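Acyltransferase (PDB 4Q38) transfers long aliphatic acyl groups from acyl-coenzyme A to the amino sugar of teicoplanin-type glycopeptide antibiotics, and is built with a GNAT-like C-terminal domain. Local coordinates at residues V212-G217 and V297-G302; S250-D255 and S291-F296; D255-E260 and I319-A324. All coordinates share one frame; numbering follows the deposited sequence.

Contact 1 of 3, residues V212-G217 and V297-G302. With COA (coenzyme A), chain D.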
# COMPACT_ATOMS: atom_id res chain seq x y z
N VAL A 212 -2.07 -8.73 -3.46
CA VAL A 212 -1.20 -9.03 -4.59
C VAL A 212 -0.47 -7.75 -4.99
O VAL A 212 -1.06 -6.86 -5.61
CB VAL A 212 -1.98 -9.62 -5.80
CG1 VAL A 212 -1.01 -9.98 -6.93
CG2 VAL A 212 -2.79 -10.85 -5.40
N PRO A 213 0.81 -7.63 -4.62
CA PRO A 213 1.60 -6.50 -5.09
C PRO A 213 1.86 -6.61 -6.59
O PRO A 213 1.83 -7.72 -7.15
CB PRO A 213 2.91 -6.62 -4.31
CG PRO A 213 2.99 -8.03 -3.86
CD PRO A 213 1.58 -8.55 -3.75
N GLU A 214 2.08 -5.49 -7.24
CA GLU A 214 2.22 -5.50 -8.69
C GLU A 214 3.52 -6.19 -9.10
O GLU A 214 3.53 -7.05 -9.97
CB GLU A 214 2.17 -4.09 -9.27
CG GLU A 214 2.40 -4.08 -10.78
CD GLU A 214 2.31 -2.70 -11.39
OE1 GLU A 214 1.27 -2.04 -11.23
OE2 GLU A 214 3.30 -2.28 -12.03
N TRP A 215 4.62 -5.82 -8.44
CA TRP A 215 5.93 -6.36 -8.81
C TRP A 215 6.12 -7.79 -8.44
O TRP A 215 5.66 -8.23 -7.38
CB TRP A 215 7.04 -5.52 -8.19
CG TRP A 215 7.26 -4.22 -8.91
CD1 TRP A 215 6.54 -3.69 -9.98
CD2 TRP A 215 8.28 -3.21 -8.61
NE1 TRP A 215 7.04 -2.47 -10.36
CE2 TRP A 215 8.08 -2.12 -9.57
CE3 TRP A 215 9.30 -3.11 -7.67
CZ2 TRP A 215 8.89 -0.99 -9.58
CZ3 TRP A 215 10.10 -1.97 -7.68
CH2 TRP A 215 9.90 -0.94 -8.62
N GLY A 216 6.80 -8.53 -9.31
CA GLY A 216 7.05 -9.94 -9.06
C GLY A 216 6.53 -10.84 -10.16
O GLY A 216 6.52 -12.06 -9.98
N GLY A 217 6.10 -10.26 -11.28
CA GLY A 217 5.64 -11.02 -12.44
C GLY A 217 4.23 -11.59 -12.32
O GLY A 217 3.49 -11.23 -11.40
N VAL A 297 -5.36 -1.87 -13.65
CA VAL A 297 -5.05 -2.27 -15.03
C VAL A 297 -4.31 -1.16 -15.78
O VAL A 297 -3.44 -1.46 -16.59
CB VAL A 297 -6.31 -2.75 -15.79
CG1 VAL A 297 -5.99 -3.03 -17.25
CG2 VAL A 297 -6.86 -4.01 -15.15
N PHE A 298 -4.66 0.09 -15.52
CA PHE A 298 -4.10 1.22 -16.28
C PHE A 298 -3.44 2.31 -15.44
O PHE A 298 -2.87 3.25 -16.01
CB PHE A 298 -5.21 1.91 -17.09
CG PHE A 298 -5.94 1.01 -18.03
CD1 PHE A 298 -5.35 0.59 -19.23
CD2 PHE A 298 -7.25 0.61 -17.75
CE1 PHE A 298 -6.05 -0.23 -20.11
CE2 PHE A 298 -7.95 -0.21 -18.64
CZ PHE A 298 -7.35 -0.63 -19.81
N ARG A 299 -3.52 2.22 -14.11
CA ARG A 299 -3.18 3.35 -13.22
C ARG A 299 -3.88 4.60 -13.75
O ARG A 299 -3.24 5.62 -14.02
CB ARG A 299 -1.66 3.57 -13.12
CG ARG A 299 -0.87 2.38 -12.57
CD ARG A 299 -1.27 2.02 -11.15
NE ARG A 299 -0.72 0.71 -10.78
CZ ARG A 299 -0.94 0.10 -9.62
NH1 ARG A 299 -1.69 0.67 -8.69
NH2 ARG A 299 -0.40 -1.10 -9.39
N TYR A 300 -5.19 4.48 -13.88
CA TYR A 300 -6.02 5.46 -14.56
C TYR A 300 -5.94 6.83 -13.90
O TYR A 300 -6.09 6.96 -12.69
CB TYR A 300 -7.47 4.98 -14.59
CG TYR A 300 -8.38 5.84 -15.43
CD1 TYR A 300 -8.19 5.95 -16.81
CD2 TYR A 300 -9.45 6.52 -14.85
CE1 TYR A 300 -9.03 6.73 -17.58
CE2 TYR A 300 -10.30 7.31 -15.62
CZ TYR A 300 -10.08 7.41 -16.98
OH TYR A 300 -10.91 8.19 -17.75
N ASN A 301 -5.68 7.84 -14.72
CA ASN A 301 -5.66 9.22 -14.26
C ASN A 301 -6.51 10.13 -15.16
O ASN A 301 -6.07 11.20 -15.58
CB ASN A 301 -4.21 9.73 -14.14
CG ASN A 301 -4.11 11.07 -13.44
OD1 ASN A 301 -3.29 11.90 -13.81
ND2 ASN A 301 -4.94 11.28 -12.42
N GLY A 302 -7.72 9.67 -15.47
CA GLY A 302 -8.71 10.50 -16.14
C GLY A 302 -8.61 10.61 -17.65
O GLY A 302 -9.32 11.42 -18.25
N1A COA D . -2.60 -4.70 -16.56
C2A COA D . -2.61 -5.02 -17.87
N3A COA D . -2.71 -6.29 -18.32
C4A COA D . -2.80 -7.32 -17.45
C5A COA D . -2.79 -7.05 -16.00
C6A COA D . -2.68 -5.63 -15.58
N6A COA D . -2.67 -5.26 -14.28
N7A COA D . -2.89 -8.24 -15.39
C8A COA D . -2.96 -9.19 -16.34
N9A COA D . -2.89 -8.64 -17.57
C1B COA D . -2.96 -9.36 -18.87
C2B COA D . -1.94 -10.48 -19.00
O2B COA D . -0.71 -9.98 -19.52
C3B COA D . -2.65 -11.44 -19.93
O3B COA D . -2.59 -10.91 -21.26
P3B COA D . -2.76 -11.81 -22.59
O7A COA D . -1.46 -12.56 -22.67
O8A COA D . -3.00 -10.76 -23.65
O9A COA D . -3.96 -12.68 -22.35
C4B COA D . -4.10 -11.33 -19.47
O4B COA D . -4.24 -10.00 -18.97
C5B COA D . -4.50 -12.36 -18.40
O5B COA D . -3.71 -12.16 -17.21
P1A COA D . -3.69 -13.20 -15.99
O1A COA D . -2.84 -14.40 -16.31
O2A COA D . -5.12 -13.40 -15.57
O3A COA D . -2.96 -12.33 -14.84
P2A COA D . -1.37 -12.22 -14.60
O4A COA D . -0.92 -13.35 -13.71
O5A COA D . -0.63 -12.01 -15.90
O6A COA D . -1.31 -10.83 -13.79
CBP COA D . -1.36 -9.59 -11.67
CCP COA D . -1.94 -10.71 -12.52
CDP COA D . -2.18 -9.57 -10.39
CEP COA D . 0.09 -9.92 -11.36
CAP COA D . -1.46 -8.24 -12.41
OAP COA D . -2.81 -8.01 -12.81
C9P COA D . -0.99 -7.01 -11.65
O9P COA D . 0.20 -6.79 -11.52
N8P COA D . -1.92 -6.18 -11.18
C7P COA D . -1.61 -5.06 -10.31
C6P COA D . -1.73 -5.47 -8.84
C5P COA D . -3.16 -5.82 -8.49
O5P COA D . -4.07 -5.64 -9.29
N4P COA D . -3.36 -6.35 -7.27
C3P COA D . -4.69 -6.51 -6.70
C2P COA D . -5.28 -5.22 -6.17
S1P COA D . -6.94 -5.51 -5.47
O HOH W 1 -1.02 -1.31 -12.88

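Contact 2 of 3, residues S250-D255 and S291-F296. With COA (coenzyme A), chain D.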
# COMPACT_ATOMS: atom_id res chain seq x y z
N SER A 250 -10.56 -9.04 -1.13
CA SER A 250 -11.53 -8.20 -1.83
C SER A 250 -10.80 -7.59 -3.02
O SER A 250 -9.77 -6.95 -2.85
CB SER A 250 -12.08 -7.08 -0.94
OG SER A 250 -12.72 -7.59 0.21
N SER A 251 -11.32 -7.81 -4.23
CA SER A 251 -10.58 -7.39 -5.42
C SER A 251 -11.44 -7.36 -6.67
O SER A 251 -12.39 -8.13 -6.82
CB SER A 251 -9.39 -8.33 -5.66
OG SER A 251 -8.59 -7.87 -6.74
N TRP A 252 -11.07 -6.48 -7.60
CA TRP A 252 -11.58 -6.55 -8.96
C TRP A 252 -11.35 -7.92 -9.58
O TRP A 252 -12.10 -8.34 -10.46
CB TRP A 252 -10.93 -5.46 -9.80
CG TRP A 252 -9.44 -5.62 -9.96
CD1 TRP A 252 -8.43 -5.09 -9.15
CD2 TRP A 252 -8.73 -6.40 -10.98
NE1 TRP A 252 -7.19 -5.47 -9.59
CE2 TRP A 252 -7.29 -6.25 -10.69
CE3 TRP A 252 -9.12 -7.18 -12.07
CZ2 TRP A 252 -6.32 -6.85 -11.47
CZ3 TRP A 252 -8.13 -7.78 -12.85
CH2 TRP A 252 -6.76 -7.62 -12.55
N MET A 253 -10.31 -8.61 -9.09
CA MET A 253 -9.86 -9.92 -9.61
C MET A 253 -10.87 -11.03 -9.41
O MET A 253 -10.86 -12.04 -10.13
CB MET A 253 -8.61 -10.39 -8.88
CG MET A 253 -7.29 -9.88 -9.40
SD MET A 253 -6.04 -10.67 -8.37
CE MET A 253 -4.87 -9.34 -8.23
N LEU A 254 -11.69 -10.87 -8.38
CA LEU A 254 -12.64 -11.89 -8.01
C LEU A 254 -13.98 -11.72 -8.72
O LEU A 254 -14.90 -12.48 -8.48
CB LEU A 254 -12.84 -11.90 -6.49
CG LEU A 254 -11.68 -12.53 -5.71
CD1 LEU A 254 -11.90 -12.38 -4.21
CD2 LEU A 254 -11.49 -14.00 -6.08
N ASP A 255 -14.09 -10.69 -9.57
CA ASP A 255 -15.32 -10.43 -10.33
C ASP A 255 -15.54 -11.51 -11.39
O ASP A 255 -14.78 -11.60 -12.36
CB ASP A 255 -15.24 -9.06 -11.00
CG ASP A 255 -16.56 -8.63 -11.65
OD1 ASP A 255 -17.47 -9.48 -11.83
OD2 ASP A 255 -16.69 -7.43 -11.96
N SER A 291 -13.49 2.28 -10.84
CA SER A 291 -12.26 3.02 -10.55
C SER A 291 -11.13 2.07 -10.09
O SER A 291 -9.97 2.26 -10.45
CB SER A 291 -12.51 4.12 -9.52
OG SER A 291 -13.03 3.58 -8.32
N SER A 292 -11.49 1.04 -9.33
CA SER A 292 -10.51 0.07 -8.85
C SER A 292 -9.83 -0.68 -10.00
O SER A 292 -8.60 -0.68 -10.08
CB SER A 292 -11.16 -0.92 -7.88
OG SER A 292 -10.20 -1.83 -7.37
N ILE A 293 -10.62 -1.29 -10.89
CA ILE A 293 -10.04 -2.04 -12.01
C ILE A 293 -9.25 -1.11 -12.94
O ILE A 293 -8.22 -1.50 -13.50
CB ILE A 293 -11.08 -2.92 -12.76
CG1 ILE A 293 -10.39 -4.02 -13.58
CG2 ILE A 293 -12.01 -2.08 -13.63
CD1 ILE A 293 -11.31 -5.13 -14.05
N LEU A 294 -9.70 0.13 -13.07
CA LEU A 294 -9.00 1.10 -13.91
C LEU A 294 -7.65 1.47 -13.27
O LEU A 294 -6.64 1.58 -13.97
CB LEU A 294 -9.87 2.33 -14.18
CG LEU A 294 -11.02 2.13 -15.19
CD1 LEU A 294 -12.03 3.27 -15.10
CD2 LEU A 294 -10.50 1.99 -16.61
N GLU A 295 -7.63 1.63 -11.95
CA GLU A 295 -6.37 1.86 -11.22
C GLU A 295 -5.39 0.73 -11.48
O GLU A 295 -4.27 0.95 -11.95
CB GLU A 295 -6.61 2.05 -9.72
CG GLU A 295 -5.36 2.01 -8.83
CD GLU A 295 -4.42 3.20 -9.03
OE1 GLU A 295 -4.86 4.25 -9.54
OE2 GLU A 295 -3.23 3.08 -8.68
N PHE A 296 -5.81 -0.50 -11.21
CA PHE A 296 -4.89 -1.63 -11.28
C PHE A 296 -4.51 -2.14 -12.66
O PHE A 296 -3.46 -2.76 -12.83
CB PHE A 296 -5.35 -2.75 -10.35
CG PHE A 296 -5.21 -2.41 -8.91
CD1 PHE A 296 -3.94 -2.30 -8.33
CD2 PHE A 296 -6.33 -2.14 -8.13
CE1 PHE A 296 -3.79 -1.95 -6.99
CE2 PHE A 296 -6.19 -1.79 -6.80
CZ PHE A 296 -4.91 -1.70 -6.23
N1A COA D . -2.60 -4.70 -16.56
C2A COA D . -2.61 -5.02 -17.87
N3A COA D . -2.71 -6.29 -18.32
C4A COA D . -2.80 -7.32 -17.45
C5A COA D . -2.79 -7.05 -16.00
C6A COA D . -2.68 -5.63 -15.58
N6A COA D . -2.67 -5.26 -14.28
N7A COA D . -2.89 -8.24 -15.39
C8A COA D . -2.96 -9.19 -16.34
N9A COA D . -2.89 -8.64 -17.57
C1B COA D . -2.96 -9.36 -18.87
C2B COA D . -1.94 -10.48 -19.00
O2B COA D . -0.71 -9.98 -19.52
C3B COA D . -2.65 -11.44 -19.93
O3B COA D . -2.59 -10.91 -21.26
P3B COA D . -2.76 -11.81 -22.59
O7A COA D . -1.46 -12.56 -22.67
O8A COA D . -3.00 -10.76 -23.65
O9A COA D . -3.96 -12.68 -22.35
C4B COA D . -4.10 -11.33 -19.47
O4B COA D . -4.24 -10.00 -18.97
C5B COA D . -4.50 -12.36 -18.40
O5B COA D . -3.71 -12.16 -17.21
P1A COA D . -3.69 -13.20 -15.99
O1A COA D . -2.84 -14.40 -16.31
O2A COA D . -5.12 -13.40 -15.57
O3A COA D . -2.96 -12.33 -14.84
P2A COA D . -1.37 -12.22 -14.60
O4A COA D . -0.92 -13.35 -13.71
O5A COA D . -0.63 -12.01 -15.90
O6A COA D . -1.31 -10.83 -13.79
CBP COA D . -1.36 -9.59 -11.67
CCP COA D . -1.94 -10.71 -12.52
CDP COA D . -2.18 -9.57 -10.39
CEP COA D . 0.09 -9.92 -11.36
CAP COA D . -1.46 -8.24 -12.41
OAP COA D . -2.81 -8.01 -12.81
C9P COA D . -0.99 -7.01 -11.65
O9P COA D . 0.20 -6.79 -11.52
N8P COA D . -1.92 -6.18 -11.18
C7P COA D . -1.61 -5.06 -10.31
C6P COA D . -1.73 -5.47 -8.84
C5P COA D . -3.16 -5.82 -8.49
O5P COA D . -4.07 -5.64 -9.29
N4P COA D . -3.36 -6.35 -7.27
C3P COA D . -4.69 -6.51 -6.70
C2P COA D . -5.28 -5.22 -6.17
S1P COA D . -6.94 -5.51 -5.47
O HOH W 2 -9.88 -4.00 -6.24

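Contact 3 of 3, residues D255-E260 and I319-A324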
# COMPACT_ATOMS: atom_id res chain seq x y z
N ASP A 255 -14.09 -10.69 -9.57
CA ASP A 255 -15.32 -10.43 -10.33
C ASP A 255 -15.54 -11.51 -11.39
O ASP A 255 -14.78 -11.60 -12.36
CB ASP A 255 -15.24 -9.06 -11.00
CG ASP A 255 -16.56 -8.63 -11.65
OD1 ASP A 255 -17.47 -9.48 -11.83
OD2 ASP A 255 -16.69 -7.43 -11.96
N PRO A 256 -16.57 -12.35 -11.22
CA PRO A 256 -16.83 -13.43 -12.19
C PRO A 256 -17.14 -12.93 -13.61
O PRO A 256 -17.09 -13.71 -14.56
CB PRO A 256 -18.05 -14.16 -11.61
CG PRO A 256 -18.13 -13.72 -10.19
CD PRO A 256 -17.59 -12.32 -10.15
N GLN A 257 -17.44 -11.64 -13.76
CA GLN A 257 -17.65 -11.07 -15.09
C GLN A 257 -16.42 -11.15 -16.00
O GLN A 257 -16.55 -11.06 -17.21
CB GLN A 257 -18.09 -9.61 -15.00
CG GLN A 257 -19.48 -9.41 -14.42
CD GLN A 257 -19.81 -7.94 -14.31
OE1 GLN A 257 -19.13 -7.19 -13.58
NE2 GLN A 257 -20.83 -7.50 -15.03
N LEU A 258 -15.24 -11.32 -15.40
CA LEU A 258 -14.00 -11.48 -16.16
C LEU A 258 -14.02 -12.72 -17.05
O LEU A 258 -13.33 -12.77 -18.07
CB LEU A 258 -12.79 -11.56 -15.21
CG LEU A 258 -12.40 -10.26 -14.51
CD1 LEU A 258 -11.44 -10.57 -13.36
CD2 LEU A 258 -11.79 -9.28 -15.50
N GLU A 259 -14.81 -13.71 -16.65
CA GLU A 259 -14.92 -14.98 -17.38
C GLU A 259 -15.47 -14.82 -18.80
O GLU A 259 -15.18 -15.64 -19.67
CB GLU A 259 -15.78 -15.97 -16.59
CG GLU A 259 -15.13 -16.42 -15.28
CD GLU A 259 -16.14 -16.78 -14.20
OE1 GLU A 259 -15.76 -16.72 -13.01
OE2 GLU A 259 -17.32 -17.12 -14.52
N GLU A 260 -16.22 -13.75 -19.02
CA GLU A 260 -16.69 -13.37 -20.36
C GLU A 260 -15.54 -13.03 -21.32
O GLU A 260 -15.68 -13.16 -22.53
CB GLU A 260 -17.62 -12.16 -20.29
CG GLU A 260 -19.03 -12.48 -19.84
CD GLU A 260 -20.03 -11.39 -20.15
OE1 GLU A 260 -20.92 -11.17 -19.31
OE2 GLU A 260 -19.93 -10.74 -21.22
N ILE A 319 -12.05 -2.15 -21.10
CA ILE A 319 -12.60 -1.08 -21.94
C ILE A 319 -13.86 -1.53 -22.69
O ILE A 319 -14.86 -0.81 -22.71
CB ILE A 319 -11.53 -0.51 -22.91
CG1 ILE A 319 -10.37 0.14 -22.13
CG2 ILE A 319 -12.13 0.47 -23.91
CD1 ILE A 319 -10.78 1.18 -21.11
N ALA A 320 -13.80 -2.72 -23.30
CA ALA A 320 -14.97 -3.29 -23.99
C ALA A 320 -16.20 -3.31 -23.07
O ALA A 320 -17.25 -2.80 -23.44
CB ALA A 320 -14.65 -4.69 -24.50
N HIS A 321 -16.04 -3.87 -21.88
CA HIS A 321 -17.12 -3.94 -20.89
C HIS A 321 -17.69 -2.58 -20.55
O HIS A 321 -18.92 -2.41 -20.51
CB HIS A 321 -16.59 -4.63 -19.63
CG HIS A 321 -17.67 -5.16 -18.71
ND1 HIS A 321 -17.89 -4.64 -17.49
CD2 HIS A 321 -18.55 -6.23 -18.85
CE1 HIS A 321 -18.88 -5.33 -16.88
NE2 HIS A 321 -19.28 -6.30 -17.71
N LEU A 322 -16.81 -1.61 -20.30
CA LEU A 322 -17.23 -0.25 -19.97
C LEU A 322 -17.91 0.46 -21.15
O LEU A 322 -18.91 1.14 -20.97
CB LEU A 322 -16.06 0.59 -19.45
CG LEU A 322 -15.49 0.27 -18.06
CD1 LEU A 322 -14.13 0.92 -17.87
CD2 LEU A 322 -16.45 0.69 -16.96
N LYS A 323 -17.36 0.30 -22.36
CA LYS A 323 -17.96 0.89 -23.55
C LYS A 323 -19.38 0.36 -23.80
O LYS A 323 -20.23 1.08 -24.31
CB LYS A 323 -17.09 0.67 -24.79
CG LYS A 323 -15.92 1.64 -24.91
CD LYS A 323 -15.22 1.52 -26.25
CE LYS A 323 -14.15 2.59 -26.41
NZ LYS A 323 -13.47 2.52 -27.73
N ALA A 324 -19.62 -0.89 -23.41
CA ALA A 324 -20.92 -1.54 -23.58
C ALA A 324 -21.96 -1.07 -22.57
O ALA A 324 -23.11 -1.52 -22.59
CB ALA A 324 -20.78 -3.06 -23.55

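Contact 1 of 3, residues V212-G217 and V297-G302
Glu214 and Arg299 reach toward each other from two separate loops and close a salt bridge beside the pantetheine arm of coenzyme A. Arg299 NH2 donates to Glu214 OE1 over 2.7 Å in a nearly straight bond (170°), with the oxygen in the guanidinium plane. On the glutamate side the nitrogen arrives at the anti side of OE1, 29° out of the carboxylate plane. A second, weak bond runs to the same oxygen from Arg299 NE, 3.4 Å away. A water lies 2.9 Å from Glu214 OE1 and takes a weak bond from Arg299 NE. Glu214 CG stands anti to its own backbone nitrogen (chi1 176°) and the chain continues extended, carrying the carboxylate across to the arginine while CG packs 3.6 Å from COA O9P.

The loop holding Glu214 follows strand 206-211 of the GNAT-like domain, and its first residue, Val212, grips the cofactor directly: COA N4P donates to Val212 O at 2.9 Å. This grip at the end of strand 206-211 is consistent with how GNAT enzymes hold the pantetheine arm alongside the sheet. Arg299 comes just after helix 290-298, where the chain turns to positive phi.

Further out, both charges have second partners: Arg167 pairs with Glu214 OE2, and Glu295 with Arg299 NH1. Glu160, also on helix 157-169, accepts from the backbone N of Glu214 and Trp215.

Contact 2 of 3, residues S250-D255 and S291-F296
The Phe296 ring is sandwiched: COA C2P sits 3.4 Å above the centre of one face, Glu295 CG lies over the centre of the other, and Ser292 OG is at the edge in plane. The indole of Trp252 turns its edge to the cofactor. There Trp252 NE1 donates to COA O5P over 3.1 Å, a bond bent to 141°. The two aromatic planes are only 21° apart, yet they are slid so far that the rings barely overlap; the close approach is instead Trp252 NE1 to Phe296 CB, 3.4 Å. Ile293 crosses the indole at about a right angle, its CD1 3.6 Å from Trp252 CE3. Trp252 chi1 of 64° sets CG between backbone N and carbonyl carbon, which turns the indole toward helix 290-298, against Ile293 and Phe296.

Strand 246-251 of the GNAT-like domain ends here and runs into a short 3-10 turn, opened by an ST turn in which Ser251 OG accepts from Met253 N at 3.0 Å. The same hydroxyl lies 3.1 Å from COA S1P, the thiol end of the arm. Phe296 O accepts from COA N6A at 3.0 Å, so one residue touches both the adenine and the thiol-end half of the cofactor. A water accepts from Trp252 N and also meets Ser292 OG. Leu314 and Ile268, from helices 313-323 and 267-272, also touch the indole.

Contact 3 of 3, residues D255-E260 and I319-A324
Gln257 and His321 meet with their flat groups about perpendicular, amide and imidazole planes 90° apart, and this pair alone carries the contact between the two segments. The end of the glutamine comes to the edge of the imidazole, near the ring plane. As modelled, Gln257 NE2 is 3.3 Å from His321 NE2, but both groups are probably turned over, which leaves the partners of their individual atoms uncertain. His321 CG is anti to its backbone nitrogen (chi1 -162°), and this directs the ring from helix 313-323 toward the glutamine.

On the other side, Gln257 belongs to a 3-10 segment that follows strand 246-251 of the GNAT-like domain. Its start is fixed by an Asx turn: Asp255 OD1 accepts from Gln257 N at 2.9 Å, the donor lying well above the carboxylate plane. Leu258 N to Asp255 O, 3.1 Å, is the first backbone bond of the turn. Asp255 OD2 in addition accepts from the backbone N of His329. Two further rings meet the imidazole, those of Trp328 and Tyr261, while Arg326 pairs with Glu260 next to it.

All three contacts fall within the GNAT-like C-terminal domain. Along the chain contact 2 is enclosed by contact 1, while contact 3 crosses both. Contacts 1 and 2 have centres about 10 Å apart and share helix 290-298. Contact 3, centred about 11 Å from contact 2 and 18 Å from contact 1, shares Asp255 with contact 2. Leu294 against Leu322 and Phe298 against Ile319 join helix 290-298 to the next helix, 313-323. Contacts 1 and 2 thus bring the loop after strand 206-211, the end of strand 246-251 and helix 290-298 together round coenzyme A, while contact 3 joins the following 3-10 segment to helix 313-323 away from it.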